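Phosphosugar isomerase (PDB 5UQI) binds arabinose-5-phosphate and probably catalyses its isomerisation, as a sugar isomerase domain protein of the GutQ/KpsF subfamily. Local coordinates at residues D92-I97 / N118-F123; T124-S129 / S138-V143. All coordinates share one frame; numbering follows the deposited sequence.

Contact 1: D92-I97 / N118-F123; sequences DVVILI and NYLISF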
loop_
_atom_site.group_PDB
_atom_site.type_symbol
_atom_site.label_atom_id
_atom_site.label_comp_id
_atom_site.label_asym_id
_atom_site.label_seq_id
_atom_site.Cartn_x
_atom_site.Cartn_y
_atom_site.Cartn_z
ATOM N N ASP A 92 -9.830 -10.236 10.135
ATOM C CA ASP A 92 -9.163 -9.545 9.025
ATOM C C ASP A 92 -8.178 -8.533 9.530
ATOM O O ASP A 92 -8.339 -7.999 10.636
ATOM C CB ASP A 92 -10.200 -8.812 8.174
ATOM C CG ASP A 92 -11.201 -9.770 7.469
ATOM O OD1 ASP A 92 -10.938 -10.995 7.306
ATOM O OD2 ASP A 92 -12.340 -9.319 7.167
ATOM N N VAL A 93 -7.113 -8.324 8.763
ATOM C CA VAL A 93 -6.099 -7.313 9.092
ATOM C C VAL A 93 -6.264 -6.230 8.068
ATOM O O VAL A 93 -6.413 -6.583 6.892
ATOM C CB VAL A 93 -4.672 -7.907 9.059
ATOM C CG1 VAL A 93 -3.572 -6.834 9.120
ATOM C CG2 VAL A 93 -4.593 -8.981 10.165
ATOM N N VAL A 94 -6.175 -4.965 8.469
ATOM C CA VAL A 94 -6.484 -3.810 7.584
ATOM C C VAL A 94 -5.199 -3.062 7.307
ATOM O O VAL A 94 -4.451 -2.695 8.257
ATOM C CB VAL A 94 -7.573 -2.897 8.221
ATOM C CG1 VAL A 94 -7.869 -1.721 7.314
ATOM C CG2 VAL A 94 -8.845 -3.661 8.506
ATOM N N ILE A 95 -4.912 -2.796 6.013
ATOM C CA ILE A 95 -3.809 -1.933 5.660
ATOM C C ILE A 95 -4.417 -0.681 5.072
ATOM O O ILE A 95 -5.110 -0.747 4.045
ATOM C CB ILE A 95 -2.857 -2.576 4.612
ATOM C CG1 ILE A 95 -2.204 -3.854 5.202
ATOM C CG2 ILE A 95 -1.836 -1.596 4.132
ATOM C CD1 ILE A 95 -1.293 -4.632 4.227
ATOM N N LEU A 96 -4.181 0.462 5.685
ATOM C CA LEU A 96 -4.709 1.712 5.155
ATOM C C LEU A 96 -3.574 2.485 4.493
ATOM O O LEU A 96 -2.512 2.721 5.090
ATOM C CB LEU A 96 -5.276 2.591 6.280
ATOM C CG LEU A 96 -6.436 1.894 7.004
ATOM C CD1 LEU A 96 -6.006 1.330 8.387
ATOM C CD2 LEU A 96 -7.653 2.807 7.138
ATOM N N ILE A 97 -3.749 2.885 3.227
ATOM C CA ILE A 97 -2.703 3.542 2.445
ATOM C C ILE A 97 -3.056 4.977 2.227
ATOM O O ILE A 97 -4.136 5.295 1.713
ATOM C CB ILE A 97 -2.496 2.823 1.056
ATOM C CG1 ILE A 97 -2.098 1.371 1.275
ATOM C CG2 ILE A 97 -1.413 3.616 0.281
ATOM C CD1 ILE A 97 -1.804 0.652 -0.074
ATOM N N ASN A 118 -10.098 -4.633 14.745
ATOM C CA ASN A 118 -9.055 -5.190 13.908
ATOM C C ASN A 118 -7.658 -4.584 14.048
ATOM O O ASN A 118 -7.520 -3.370 14.296
ATOM C CB ASN A 118 -9.498 -5.024 12.453
ATOM C CG ASN A 118 -10.855 -5.641 12.189
ATOM O OD1 ASN A 118 -11.913 -5.029 12.459
ATOM N ND2 ASN A 118 -10.828 -6.825 11.640
ATOM N N TYR A 119 -6.634 -5.379 13.760
ATOM C CA TYR A 119 -5.273 -4.886 13.724
ATOM C C TYR A 119 -5.098 -3.998 12.495
ATOM O O TYR A 119 -5.516 -4.411 11.385
ATOM C CB TYR A 119 -4.342 -6.094 13.628
ATOM C CG TYR A 119 -2.922 -5.738 13.935
ATOM C CD1 TYR A 119 -2.076 -5.221 12.995
ATOM C CD2 TYR A 119 -2.421 -5.867 15.239
ATOM C CE1 TYR A 119 -0.769 -4.849 13.269
ATOM C CE2 TYR A 119 -1.125 -5.492 15.509
ATOM C CZ TYR A 119 -0.286 -5.009 14.544
ATOM O OH TYR A 119 1.037 -4.642 14.813
ATOM N N LEU A 120 -4.624 -2.782 12.721
ATOM C CA LEU A 120 -4.530 -1.744 11.670
ATOM C C LEU A 120 -3.088 -1.477 11.348
ATOM O O LEU A 120 -2.285 -1.175 12.203
ATOM C CB LEU A 120 -5.222 -0.430 12.086
ATOM C CG LEU A 120 -6.656 -0.572 12.608
ATOM C CD1 LEU A 120 -7.096 0.859 13.004
ATOM C CD2 LEU A 120 -7.597 -1.255 11.575
ATOM N N ILE A 121 -2.756 -1.483 10.038
ATOM C CA ILE A 121 -1.435 -1.164 9.545
ATOM C C ILE A 121 -1.587 0.057 8.652
ATOM O O ILE A 121 -2.544 0.116 7.885
ATOM C CB ILE A 121 -0.928 -2.358 8.669
ATOM C CG1 ILE A 121 -0.739 -3.580 9.600
ATOM C CG2 ILE A 121 0.378 -2.011 7.953
ATOM C CD1 ILE A 121 -0.539 -4.846 8.774
ATOM N N SER A 122 -0.685 1.014 8.734
ATOM C CA SER A 122 -0.706 2.143 7.823
ATOM C C SER A 122 0.528 2.155 6.934
ATOM O O SER A 122 1.615 1.790 7.362
ATOM C CB SER A 122 -0.832 3.514 8.518
ATOM O OG SER A 122 0.342 3.693 9.408
ATOM N N PHE A 123 0.351 2.547 5.656
ATOM C CA PHE A 123 1.477 2.878 4.813
ATOM C C PHE A 123 1.386 4.355 4.523
ATOM O O PHE A 123 0.448 4.807 3.796
ATOM C CB PHE A 123 1.317 2.141 3.437
ATOM C CG PHE A 123 1.596 0.633 3.417
ATOM C CD1 PHE A 123 1.779 -0.154 4.552
ATOM C CD2 PHE A 123 1.559 -0.045 2.159
ATOM C CE1 PHE A 123 2.036 -1.512 4.462
ATOM C CE2 PHE A 123 1.768 -1.422 2.082
ATOM C CZ PHE A 123 2.037 -2.157 3.212
HETATM O O HOH W 1 -7.164 -8.157 13.075
#

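Contact 2: T124-S129 / S138-V143; sequences TRSHHS and SVEIPV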
loop_
_atom_site.group_PDB
_atom_site.type_symbol
_atom_site.label_atom_id
_atom_site.label_comp_id
_atom_site.label_asym_id
_atom_site.label_seq_id
_atom_site.Cartn_x
_atom_site.Cartn_y
_atom_site.Cartn_z
ATOM N N THR A 124 2.320 5.183 5.041
ATOM C CA THR A 124 2.302 6.645 4.879
ATOM C C THR A 124 3.736 7.125 4.775
ATOM O O THR A 124 4.642 6.337 5.071
ATOM C CB THR A 124 1.603 7.405 6.050
ATOM O OG1 THR A 124 2.493 7.488 7.193
ATOM C CG2 THR A 124 0.271 6.705 6.501
ATOM N N ARG A 125 3.890 8.399 4.476
ATOM C CA ARG A 125 5.221 8.949 4.357
ATOM C C ARG A 125 5.806 9.302 5.718
ATOM O O ARG A 125 6.970 9.748 5.748
ATOM C CB ARG A 125 5.183 10.153 3.424
ATOM C CG ARG A 125 4.694 11.428 4.013
ATOM C CD ARG A 125 4.620 12.519 2.933
ATOM N NE ARG A 125 3.877 13.615 3.496
ATOM C CZ ARG A 125 3.100 14.462 2.817
ATOM N NH1 ARG A 125 2.929 14.314 1.504
ATOM N NH2 ARG A 125 2.460 15.442 3.469
ATOM N N SER A 126 5.036 9.172 6.786
ATOM C CA SER A 126 5.505 9.629 8.141
ATOM C C SER A 126 4.852 8.945 9.303
ATOM O O SER A 126 3.602 8.968 9.433
ATOM C CB SER A 126 5.212 11.118 8.289
ATOM O OG SER A 126 5.623 11.607 9.606
ATOM N N HIS A 127 5.671 8.396 10.211
ATOM C CA HIS A 127 5.128 7.834 11.442
ATOM C C HIS A 127 4.356 8.851 12.303
ATOM O O HIS A 127 3.516 8.443 13.111
ATOM C CB HIS A 127 6.276 7.246 12.325
ATOM C CG HIS A 127 7.004 6.046 11.755
ATOM N ND1 HIS A 127 6.373 4.868 11.407
ATOM C CD2 HIS A 127 8.338 5.807 11.631
ATOM C CE1 HIS A 127 7.269 3.985 11.012
ATOM N NE2 HIS A 127 8.487 4.520 11.170
ATOM N N HIS A 128 4.593 10.137 12.066
ATOM C CA HIS A 128 3.936 11.176 12.843
ATOM C C HIS A 128 2.591 11.606 12.285
ATOM O O HIS A 128 1.923 12.489 12.852
ATOM C CB HIS A 128 4.847 12.432 13.017
ATOM C CG HIS A 128 6.148 12.133 13.686
ATOM N ND1 HIS A 128 6.243 11.910 15.047
ATOM C CD2 HIS A 128 7.393 11.959 13.184
ATOM C CE1 HIS A 128 7.498 11.635 15.358
ATOM N NE2 HIS A 128 8.221 11.667 14.249
ATOM N N SER A 129 2.184 10.999 11.164
ATOM C CA SER A 129 0.925 11.416 10.546
ATOM C C SER A 129 -0.231 10.943 11.409
ATOM O O SER A 129 -0.092 9.980 12.168
ATOM C CB SER A 129 0.818 10.897 9.090
ATOM O OG SER A 129 0.716 9.466 9.070
ATOM N N SER A 138 2.634 1.242 12.142
ATOM C CA SER A 138 2.964 2.251 11.117
ATOM C C SER A 138 4.176 1.830 10.320
ATOM O O SER A 138 5.303 1.605 10.889
ATOM C CB SER A 138 3.224 3.641 11.772
ATOM O OG SER A 138 3.832 4.525 10.829
ATOM N N VAL A 139 3.984 1.759 8.987
ATOM C CA VAL A 139 5.070 1.485 8.099
ATOM C C VAL A 139 5.353 2.788 7.379
ATOM O O VAL A 139 4.464 3.362 6.679
ATOM C CB VAL A 139 4.666 0.402 7.079
ATOM C CG1 VAL A 139 5.787 0.182 6.091
ATOM C CG2 VAL A 139 4.304 -0.883 7.777
ATOM N N GLU A 140 6.574 3.294 7.486
ATOM C CA GLU A 140 6.909 4.599 6.927
ATOM C C GLU A 140 7.579 4.327 5.575
ATOM O O GLU A 140 8.541 3.532 5.468
ATOM C CB GLU A 140 7.803 5.409 7.891
ATOM C CG GLU A 140 8.153 6.802 7.413
ATOM C CD GLU A 140 8.966 7.561 8.476
ATOM O OE1 GLU A 140 10.182 7.317 8.464
ATOM O OE2 GLU A 140 8.437 8.324 9.337
ATOM N N ILE A 141 6.991 4.885 4.519
ATOM C CA ILE A 141 7.532 4.730 3.167
ATOM C C ILE A 141 7.862 6.154 2.734
ATOM O O ILE A 141 7.002 6.853 2.195
ATOM C CB ILE A 141 6.500 4.099 2.221
ATOM C CG1 ILE A 141 6.047 2.731 2.802
ATOM C CG2 ILE A 141 7.130 3.990 0.808
ATOM C CD1 ILE A 141 4.992 1.988 2.012
ATOM N N PRO A 142 9.120 6.579 2.968
ATOM C CA PRO A 142 9.486 7.972 2.753
ATOM C C PRO A 142 9.491 8.317 1.245
ATOM O O PRO A 142 9.998 7.540 0.412
ATOM C CB PRO A 142 10.895 8.056 3.371
ATOM C CG PRO A 142 11.459 6.687 3.173
ATOM C CD PRO A 142 10.302 5.719 3.201
ATOM N N VAL A 143 8.863 9.437 0.918
ATOM C CA VAL A 143 8.850 9.959 -0.436
ATOM C C VAL A 143 9.116 11.456 -0.328
ATOM O O VAL A 143 8.288 12.199 0.196
ATOM C CB VAL A 143 7.498 9.697 -1.157
ATOM C CG1 VAL A 143 7.540 10.256 -2.589
ATOM C CG2 VAL A 143 7.121 8.198 -1.137
HETATM O O HOH W 2 2.686 4.879 8.392
#

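Contact 1: D92-I97 / N118-F123
Ile95 lays its CG2 methyl over the ring of Phe123, 3.8 Å from the ring centroid and only 8° off the normal, a CH-pi contact squarely over the face. With chi1 at -63°, CG1 lies beside the backbone N and CG2 anti to it; the CG1 branch of Ile95 runs alongside Ile121, pointing the same way, with Ile95 CG1 4.0 Å from Ile121 CB. The CD1 tip of Ile121 reaches obliquely to Val93 CG1 at 3.6 Å, and Ile97 CG1 meets Phe123 CD2 at an oblique angle. Helix 32-41 packs on this face through Leu35 and Leu39. On the other face, Leu120 brings CD2 to 3.7 Å from Val94 CB, the two side chains lying side by side. Four backbone bonds join the strands, from Val94 N to Tyr119 O at one end to Phe123 N to Leu96 O at the other. Before the ladder starts, Asp92 O is gripped twice: by Asn118 ND2 at 2.9 Å, which comes from above the carbonyl plane, and by a water that also accepts from Tyr119 N. Such in-register, largely apolar neighbouring strands, linked by a beta-alpha-beta crossover, belong to the central sheet of the alpha/beta SIS fold.

Contact 2: T124-S129 / S138-V143
His127 and Glu140 meet where the loop after strand 120-124 packs alongside 137-140, the outermost strand of the parallel SIS-domain sheet within the chain. The tight part surrounds His127. Glu140 CB makes a CH-pi contact over one face of the imidazole, 3.4 Å above its plane and offset toward the rim, the two side chains crossing at about a right angle. At the ring edge, Ser138 OG and His127 ND1 share a hydrogen bond of 2.6 Å. Glu140 CG lies anti to its backbone N (chi1 -178°) and the chain stays extended to CD, where OE2 takes the backbone N-H of His127 at 2.9 Å on its anti side. Nearer the sheet, Thr124 O accepts from Ile141 N at 2.8 Å, whereas the bond from Thr124 N to Val139 O is longer, at 3.3 Å. The outer side is looser: the exposed Arg125 sends its extended chain off toward Asn99, a residue of the arabinose-5-phosphate pocket, with a weak bond from NH1. Ser126 to Ser129 form a type I beta turn, in which Ser126 O accepts both the backbone N-H and the hydroxyl of Ser129, the N-cap of helix 130-134. One water joins Thr124 OG1, Ser138 OG and Val139 O, lying 2.7 Å from Ser138 OG.

The two contacts follow one another along the chain, contact 1 closing at Phe123 just before contact 2 opens at Thr124, and their centres lie 14 Å apart. Both belong to the same five-stranded parallel sheet: contact 1 pairs 93-97 with 120-124 in its interior, and contact 2 adds 137-140, the outermost strand on that side within the chain. They touch through a probable hydrogen bond between Ser122 O and Val139 N, while the Phe123 ring packs against Val139 and Ile141. The buried strand pair thus leads into the loop that follows Thr124, at the ligand end of the sheet: the side chain of Arg125 is about 6 Å from the bound arabinose-5-phosphate, and the side chain of Ile97 is also about 6 Å from the bound arabinose-5-phosphate.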